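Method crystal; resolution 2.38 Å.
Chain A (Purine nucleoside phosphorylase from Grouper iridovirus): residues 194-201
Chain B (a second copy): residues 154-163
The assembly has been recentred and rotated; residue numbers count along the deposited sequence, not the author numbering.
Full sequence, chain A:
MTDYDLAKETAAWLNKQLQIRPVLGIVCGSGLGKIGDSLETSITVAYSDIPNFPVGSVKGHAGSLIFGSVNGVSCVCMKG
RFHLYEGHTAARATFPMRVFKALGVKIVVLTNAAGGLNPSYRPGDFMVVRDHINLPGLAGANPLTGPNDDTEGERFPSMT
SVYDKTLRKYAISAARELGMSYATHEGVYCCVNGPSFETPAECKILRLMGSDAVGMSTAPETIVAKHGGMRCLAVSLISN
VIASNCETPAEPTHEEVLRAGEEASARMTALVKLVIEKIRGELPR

Chain A (194-201) GPSFETPA
Chain B, residues 154-163: ERFPSMTSVY

Two segments, extended only in part, from two copies of the protein run side by side in the same direction. The register sets Ser196(A) CA 5.0 Å from Phe156(B) CA. Phe197(A) CA is 5.3 Å from Ser158(B) CA. Thr199(A) CA is 5.0 Å from Met159(B) CA. Neither segment is a regular strand. Chain A enters a helix at Pro200(A). Together they bury 536 Å².

Gly194(A) has phi/psi 83/-173, where a CB would press on the preceding carbonyl. A cis peptide follows, leading into Pro195(A) at -90/-7. Residues 196 to 199 are extended, with phi near -75 and psi 141 to 163. Pro200(A) turns to -58/-40. In chain B, Phe156(B) lies at -116/75, Pro157(B) at -65/138, Ser158(B) at -77/140 and Met159(B) at -117/24.

One hydrogen bond joins the backbones: Phe197(A) N donates to Pro157(B) O at 3.1 Å, nearly straight at 167°. CA-H...O contacts lie before and after it in the register. Phe156(B) CA is 3.3 Å from Pro195(A) O, and Thr199(A) CA is 3.5 Å from Met159(B) O.

Pro195(A), C-gamma endo, points toward chain B. Its CG lies 3.4 Å from Arg155(B) NH2, and its CB sits over one face of the guanidinium. Arg155(B) has chi1 -143°, between wells, then m, p and 124°. This path brings its end nearer chain A, while NH1 and NH2 are hydrogen-bonded elsewhere in the structure.

Phe156(B) is m, with chi2 -67°. Its ring edge meets Pro195(A) O, 3.2 Å from CD1, placing polarized C-H near the carbonyl. Phe197(A) is also m, with chi2 -62°. Its CB points sideways, but the ring reaches back so that CE2 lies 3.5 Å from Phe156(B) CB, an apolar contact.

Met159(B) points toward chain A. Its chi1, m, brings Met159(B) CG 3.1 Å from Phe197(A) O and 3.9 Å from Ser196(A) CB. Chi2 is also m. Chi3 is 125°, between wells. Ser196(A) is p; its OG is bonded elsewhere.

Thr199(A), p, is the N-cap: its side chain caps a backbone N just past the stretch. Its methyl CG2 is left to approach Met159(B) CB at 4.1 Å and Val162(B) CG2 at 4.2 Å; Val162(B) is t. Pro200(A), C-gamma exo, places CG 3.6 Å from Thr160(B) O. Ser158(B) points away and is t. Its OG accepts from Thr160(B) N at 3.1 Å, a hydrogen bond within chain B, nearly straight at 171°.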

# COMPACT_ATOMS: atom_id res chain seq x y z
N GLY A 194 -4.70 0.35 -9.83
CA GLY A 194 -4.72 0.18 -11.27
C GLY A 194 -3.27 0.29 -11.75
O GLY A 194 -2.36 0.41 -10.92
N PRO A 195 -3.02 0.31 -13.06
CA PRO A 195 -4.01 0.25 -14.14
C PRO A 195 -4.32 -1.17 -14.55
O PRO A 195 -5.20 -1.41 -15.35
CB PRO A 195 -3.36 1.04 -15.26
CG PRO A 195 -1.86 0.64 -15.12
CD PRO A 195 -1.65 0.54 -13.60
N SER A 196 -3.57 -2.12 -14.02
CA SER A 196 -3.80 -3.53 -14.35
C SER A 196 -5.04 -4.01 -13.62
O SER A 196 -5.28 -3.62 -12.47
CB SER A 196 -2.61 -4.39 -13.93
OG SER A 196 -2.43 -4.33 -12.52
N PHE A 197 -5.85 -4.83 -14.28
CA PHE A 197 -7.04 -5.36 -13.64
C PHE A 197 -6.55 -6.43 -12.66
O PHE A 197 -5.41 -6.95 -12.80
CB PHE A 197 -7.97 -5.95 -14.70
CG PHE A 197 -8.70 -4.92 -15.51
CD1 PHE A 197 -9.58 -4.02 -14.91
CD2 PHE A 197 -8.53 -4.85 -16.89
CE1 PHE A 197 -10.28 -3.06 -15.67
CE2 PHE A 197 -9.22 -3.89 -17.67
CZ PHE A 197 -10.09 -3.00 -17.05
N GLU A 198 -7.36 -6.77 -11.67
CA GLU A 198 -6.89 -7.75 -10.70
C GLU A 198 -6.90 -9.22 -11.11
O GLU A 198 -7.63 -9.63 -12.00
CB GLU A 198 -7.60 -7.58 -9.34
CG GLU A 198 -9.08 -7.27 -9.35
CD GLU A 198 -9.42 -5.89 -9.89
OE1 GLU A 198 -8.75 -4.90 -9.50
OE2 GLU A 198 -10.38 -5.79 -10.69
N THR A 199 -6.02 -10.01 -10.49
CA THR A 199 -5.97 -11.42 -10.76
C THR A 199 -7.21 -12.05 -10.11
O THR A 199 -7.84 -11.45 -9.24
CB THR A 199 -4.75 -12.10 -10.08
OG1 THR A 199 -4.81 -11.86 -8.67
CG2 THR A 199 -3.41 -11.58 -10.65
N PRO A 200 -7.57 -13.27 -10.52
CA PRO A 200 -8.74 -13.92 -9.92
C PRO A 200 -8.56 -14.05 -8.40
O PRO A 200 -9.51 -13.85 -7.62
CB PRO A 200 -8.77 -15.27 -10.62
CG PRO A 200 -8.19 -14.95 -11.95
CD PRO A 200 -7.02 -14.09 -11.62
N ALA A 201 -7.35 -14.38 -7.97
CA ALA A 201 -7.08 -14.50 -6.55
C ALA A 201 -7.25 -13.16 -5.83
O ALA A 201 -7.66 -13.15 -4.67
CB ALA A 201 -5.70 -15.05 -6.31
N GLU B 154 -1.69 -2.79 -23.63
CA GLU B 154 -2.94 -2.19 -23.19
C GLU B 154 -2.75 -1.25 -22.01
O GLU B 154 -1.85 -1.42 -21.20
CB GLU B 154 -3.94 -3.29 -22.81
CG GLU B 154 -4.32 -4.24 -23.94
CD GLU B 154 -5.33 -3.63 -24.90
OE1 GLU B 154 -6.48 -3.37 -24.47
OE2 GLU B 154 -4.99 -3.42 -26.08
N ARG B 155 -3.61 -0.25 -21.91
CA ARG B 155 -3.55 0.70 -20.81
C ARG B 155 -3.98 -0.07 -19.56
O ARG B 155 -3.37 0.02 -18.50
CB ARG B 155 -4.53 1.86 -21.06
CG ARG B 155 -4.06 3.26 -20.61
CD ARG B 155 -3.87 3.47 -19.10
NE ARG B 155 -2.65 2.85 -18.58
CZ ARG B 155 -1.68 3.49 -17.92
NH1 ARG B 155 -1.76 4.79 -17.69
NH2 ARG B 155 -0.61 2.81 -17.49
N PHE B 156 -5.07 -0.82 -19.70
CA PHE B 156 -5.64 -1.62 -18.63
C PHE B 156 -5.54 -3.11 -18.99
O PHE B 156 -6.54 -3.74 -19.34
CB PHE B 156 -7.10 -1.23 -18.44
CG PHE B 156 -7.32 0.22 -18.17
CD1 PHE B 156 -6.87 0.80 -16.98
CD2 PHE B 156 -8.01 1.01 -19.09
CE1 PHE B 156 -7.12 2.15 -16.70
CE2 PHE B 156 -8.27 2.37 -18.83
CZ PHE B 156 -7.83 2.94 -17.63
N PRO B 157 -4.34 -3.68 -18.89
CA PRO B 157 -4.08 -5.08 -19.20
C PRO B 157 -4.78 -6.06 -18.26
O PRO B 157 -4.83 -5.87 -17.04
CB PRO B 157 -2.57 -5.18 -19.06
CG PRO B 157 -2.27 -4.20 -17.96
CD PRO B 157 -3.13 -3.02 -18.36
N SER B 158 -5.32 -7.13 -18.84
CA SER B 158 -5.99 -8.14 -18.05
C SER B 158 -4.94 -9.01 -17.37
O SER B 158 -3.92 -9.38 -17.98
CB SER B 158 -6.87 -9.03 -18.92
OG SER B 158 -6.99 -10.31 -18.32
N MET B 159 -5.22 -9.35 -16.12
CA MET B 159 -4.34 -10.19 -15.33
C MET B 159 -5.09 -11.48 -14.98
O MET B 159 -4.77 -12.14 -14.00
CB MET B 159 -3.93 -9.44 -14.05
CG MET B 159 -2.98 -8.24 -14.28
SD MET B 159 -1.43 -8.72 -15.18
CE MET B 159 -1.54 -7.52 -16.59
N THR B 160 -6.08 -11.84 -15.79
CA THR B 160 -6.86 -13.03 -15.51
C THR B 160 -6.08 -14.33 -15.68
O THR B 160 -6.37 -15.30 -15.00
CB THR B 160 -8.15 -13.06 -16.34
OG1 THR B 160 -9.05 -12.08 -15.83
CG2 THR B 160 -8.81 -14.42 -16.26
N SER B 161 -5.08 -14.34 -16.56
CA SER B 161 -4.26 -15.53 -16.77
C SER B 161 -2.77 -15.19 -16.87
O SER B 161 -2.14 -15.46 -17.89
CB SER B 161 -4.67 -16.26 -18.06
OG SER B 161 -6.02 -16.67 -18.01
N VAL B 162 -2.23 -14.60 -15.83
CA VAL B 162 -0.82 -14.24 -15.81
C VAL B 162 0.08 -15.44 -16.05
O VAL B 162 1.07 -15.35 -16.77
CB VAL B 162 -0.41 -13.62 -14.44
CG1 VAL B 162 1.07 -13.31 -14.43
CG2 VAL B 162 -1.20 -12.38 -14.18
N TYR B 163 -0.27 -16.57 -15.43
CA TYR B 163 0.54 -17.78 -15.52
C TYR B 163 0.01 -18.80 -16.53
O TYR B 163 -0.94 -19.53 -16.28
CB TYR B 163 0.68 -18.35 -14.09
CG TYR B 163 1.27 -17.31 -13.13
CD1 TYR B 163 2.65 -17.14 -13.02
CD2 TYR B 163 0.45 -16.43 -12.41
CE1 TYR B 163 3.21 -16.10 -12.25
CE2 TYR B 163 1.00 -15.39 -11.63
CZ TYR B 163 2.38 -15.23 -11.56
OH TYR B 163 2.92 -14.21 -10.83